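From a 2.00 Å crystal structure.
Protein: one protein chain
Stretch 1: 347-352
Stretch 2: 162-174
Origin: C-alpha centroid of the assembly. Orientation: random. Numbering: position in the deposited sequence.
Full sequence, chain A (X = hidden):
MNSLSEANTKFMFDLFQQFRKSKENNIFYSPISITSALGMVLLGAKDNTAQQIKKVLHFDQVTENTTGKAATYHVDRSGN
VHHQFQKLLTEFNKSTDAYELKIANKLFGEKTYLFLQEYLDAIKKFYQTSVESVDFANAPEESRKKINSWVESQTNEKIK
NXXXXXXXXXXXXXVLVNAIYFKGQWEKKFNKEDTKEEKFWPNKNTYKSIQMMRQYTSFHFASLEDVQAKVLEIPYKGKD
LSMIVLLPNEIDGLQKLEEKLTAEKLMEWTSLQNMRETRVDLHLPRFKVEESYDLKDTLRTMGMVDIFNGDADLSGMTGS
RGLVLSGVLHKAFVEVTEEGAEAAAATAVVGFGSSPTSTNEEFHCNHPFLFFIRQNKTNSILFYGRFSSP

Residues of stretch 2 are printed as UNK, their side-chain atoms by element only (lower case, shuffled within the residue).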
# COMPACT_ATOMS: atom_id res chain seq x y z
N THR A 347 5.02 -2.37 -6.56
CA THR A 347 5.95 -3.32 -5.98
C THR A 347 6.58 -4.16 -7.06
O THR A 347 5.90 -4.67 -7.94
CB THR A 347 5.18 -4.24 -4.99
OG1 THR A 347 4.41 -3.46 -4.06
CG2 THR A 347 6.12 -5.17 -4.29
N ALA A 348 7.91 -4.30 -6.99
CA ALA A 348 8.67 -5.14 -7.90
C ALA A 348 9.38 -6.24 -7.13
O ALA A 348 10.01 -5.98 -6.11
CB ALA A 348 9.72 -4.28 -8.65
N VAL A 349 9.30 -7.46 -7.63
CA VAL A 349 10.02 -8.59 -7.09
C VAL A 349 10.93 -9.10 -8.22
O VAL A 349 10.44 -9.40 -9.35
CB VAL A 349 9.02 -9.70 -6.72
CG1 VAL A 349 9.75 -11.04 -6.35
CG2 VAL A 349 8.06 -9.20 -5.62
N VAL A 350 12.24 -9.15 -7.93
CA VAL A 350 13.30 -9.49 -8.91
C VAL A 350 13.95 -10.82 -8.56
O VAL A 350 14.29 -11.05 -7.42
CB VAL A 350 14.42 -8.44 -8.90
CG1 VAL A 350 15.47 -8.75 -9.95
CG2 VAL A 350 13.86 -7.07 -9.13
N GLY A 351 14.04 -11.70 -9.54
CA GLY A 351 14.59 -13.04 -9.33
C GLY A 351 15.55 -13.47 -10.43
O GLY A 351 15.54 -12.92 -11.54
N PHE A 352 16.35 -14.49 -10.12
CA PHE A 352 17.43 -14.95 -10.99
C PHE A 352 17.73 -16.42 -10.71
O PHE A 352 17.49 -16.90 -9.62
CB PHE A 352 18.69 -14.09 -10.81
CG PHE A 352 19.40 -14.32 -9.52
CD1 PHE A 352 18.80 -13.99 -8.31
CD2 PHE A 352 20.69 -14.87 -9.51
CE1 PHE A 352 19.45 -14.21 -7.12
CE2 PHE A 352 21.35 -15.08 -8.30
CZ PHE A 352 20.73 -14.75 -7.11
N UNK A 162 10.80 2.95 -10.39
CA UNK A 162 10.48 2.00 -9.33
C UNK A 162 11.69 1.15 -8.95
O UNK A 162 11.95 0.98 -7.78
c UNK A 162 9.02 -0.07 -8.78
c UNK A 162 9.31 1.08 -9.78
c UNK A 162 8.56 0.45 -7.40
c UNK A 162 8.02 -1.03 -9.41
N UNK A 163 12.41 0.66 -9.97
CA UNK A 163 13.54 -0.21 -9.79
C UNK A 163 14.84 0.59 -10.13
O UNK A 163 15.10 0.85 -11.31
c UNK A 163 12.17 -2.27 -10.49
c UNK A 163 13.48 -1.45 -10.69
c UNK A 163 12.01 -3.31 -11.57
c UNK A 163 14.66 -2.35 -10.36
N UNK A 164 15.58 1.02 -9.11
CA UNK A 164 16.81 1.77 -9.36
C UNK A 164 17.94 0.87 -9.88
O UNK A 164 17.82 -0.36 -9.89
c UNK A 164 15.23 1.08 -7.67
c UNK A 164 15.83 2.41 -7.25
c UNK A 164 17.15 2.36 -7.98
N UNK A 165 19.02 1.49 -10.35
CA UNK A 165 20.13 0.76 -10.95
C UNK A 165 20.65 -0.07 -9.83
O UNK A 165 20.50 0.30 -8.67
c UNK A 165 21.81 3.81 -12.62
c UNK A 165 21.22 1.72 -11.39
c UNK A 165 20.71 2.86 -12.26
o UNK A 165 21.72 5.00 -12.18
o UNK A 165 22.77 3.34 -13.30
N UNK A 166 21.26 -1.18 -10.14
CA UNK A 166 21.78 -2.04 -9.11
C UNK A 166 20.92 -3.26 -8.94
O UNK A 166 21.38 -4.28 -8.51
N UNK A 167 19.65 -3.19 -9.32
CA UNK A 167 18.75 -4.32 -8.96
C UNK A 167 18.51 -5.33 -10.08
O UNK A 167 18.11 -6.43 -9.78
n UNK A 167 17.66 -3.65 -6.01
c UNK A 167 17.57 -2.97 -7.13
c UNK A 167 17.40 -3.77 -8.42
o UNK A 167 17.60 -1.74 -7.16
N UNK A 168 18.67 -4.92 -11.34
CA UNK A 168 18.54 -5.76 -12.52
C UNK A 168 19.95 -5.96 -13.17
O UNK A 168 20.71 -5.01 -13.29
c UNK A 168 15.72 -6.03 -12.25
c UNK A 168 17.62 -5.14 -13.60
c UNK A 168 16.20 -4.88 -13.09
c UNK A 168 17.56 -6.03 -14.81
N UNK A 169 20.22 -7.19 -13.61
CA UNK A 169 21.52 -7.61 -14.18
C UNK A 169 21.30 -8.56 -15.34
O UNK A 169 20.15 -8.93 -15.66
N UNK A 170 22.38 -8.96 -16.03
CA UNK A 170 22.20 -9.83 -17.24
C UNK A 170 21.85 -11.24 -16.81
O UNK A 170 21.39 -12.06 -17.62
c UNK A 170 23.45 -9.84 -18.10
o UNK A 170 24.50 -10.22 -17.24
N UNK A 171 22.05 -11.55 -15.54
CA UNK A 171 21.56 -12.82 -15.05
C UNK A 171 20.05 -12.80 -14.49
O UNK A 171 19.56 -13.81 -14.02
c UNK A 171 22.53 -13.34 -14.02
n UNK A 171 22.80 -13.04 -11.67
o UNK A 171 22.41 -11.21 -12.95
c UNK A 171 22.60 -12.44 -12.83
N UNK A 172 19.35 -11.68 -14.59
CA UNK A 172 17.94 -11.58 -14.12
C UNK A 172 17.05 -12.38 -15.00
O UNK A 172 17.17 -12.29 -16.20
c UNK A 172 16.01 -9.95 -13.73
c UNK A 172 17.50 -10.11 -14.07
o UNK A 172 18.22 -9.48 -13.02
N UNK A 173 16.17 -13.21 -14.43
CA UNK A 173 15.24 -13.93 -15.30
C UNK A 173 13.74 -13.59 -15.13
O UNK A 173 12.96 -13.92 -16.01
c UNK A 173 16.79 -15.82 -15.80
c UNK A 173 15.43 -15.44 -15.19
o UNK A 173 15.28 -15.83 -13.83
N UNK A 174 13.39 -12.92 -14.02
CA UNK A 174 12.00 -12.67 -13.60
C UNK A 174 11.91 -11.35 -12.82
O UNK A 174 12.65 -11.14 -11.89
c UNK A 174 9.26 -14.68 -12.03
c UNK A 174 10.34 -13.64 -11.83
c UNK A 174 11.57 -13.85 -12.71
c UNK A 174 10.73 -13.63 -10.38

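Position 162 carries four carbons, forked at the second; one arm lies 3.7 Å from A348 CB. That fork marks a leucine, L162, and the atom touching A348 CB is CD2. At 163 there are again four carbons, but the fork is at the first and one arm is two carbons long, so the residue is I163; its CG1 lies 3.7 Å from A348 CB, and A348 thus packs against two neighbouring side chains.

Position 164 has three carbons closing a ring onto the backbone N, which only proline does: P164, out of reach of stretch 1. Position 165 has three carbons, the third bearing two oxygens, a carboxylate at the length of glutamate, E165; it too makes no contact. Position 166 has no side-chain atoms and is G166. Its phi/psi of 106/-24° would jam a CB against the preceding carbonyl O, so the backbone itself calls for glycine.

At 167, two carbons end in one oxygen and one nitrogen, an amide of asparagine length. N167 closes a type II turn begun at P164, and its backbone O lies 3.5 Å from V350 CG1. Position 168 has four carbons forked at the first with a two-carbon arm: I168. Its CA-to-CB bond points sideways, yet the end comes nearer, with CD1 3.6 Å from V350 CG1.

Position 169 lacks a side chain and is G169; an ideal CB there would lie 2.9 Å from an oxygen at 171. One carbon and one oxygen at 170 give S170, far from stretch 1. At 171, two carbons followed by an oxygen and a nitrogen identify N171, whose ND2 approaches F352 CD2 at 3.5 Å, obliquely to the ring.

Positions 172 and 173 each have one carbon bearing an oxygen and a carbon, the threonine pattern. T172 accepts a hydrogen bond at OG1 from G169 N (3.1 Å), bracing the type I turn, while its CG2 lies 4.0 Å from V350 CG1. T173 places OG1 3.7 Å from F352 CA. Position 174 has four carbons forked at the second: L174, with chi2 between wells at 125°.

The contact combines backbone pairing with apolar packing. G351 and L174 form an antiparallel bridge: G351 N donates to L174 O (2.8 Å, 161°), and G351 O accepts from T173 N (3.0 Å) and L174 N (3.3 Å). An ideal CB on G351 would lie 3.0 Å from L174 CD2, a clash that its bare CA avoids. Beyond this bridge, A348 and V350 supply the apolar contacts.

Stretch 2 162-174: LIPEGNIGSNTTL
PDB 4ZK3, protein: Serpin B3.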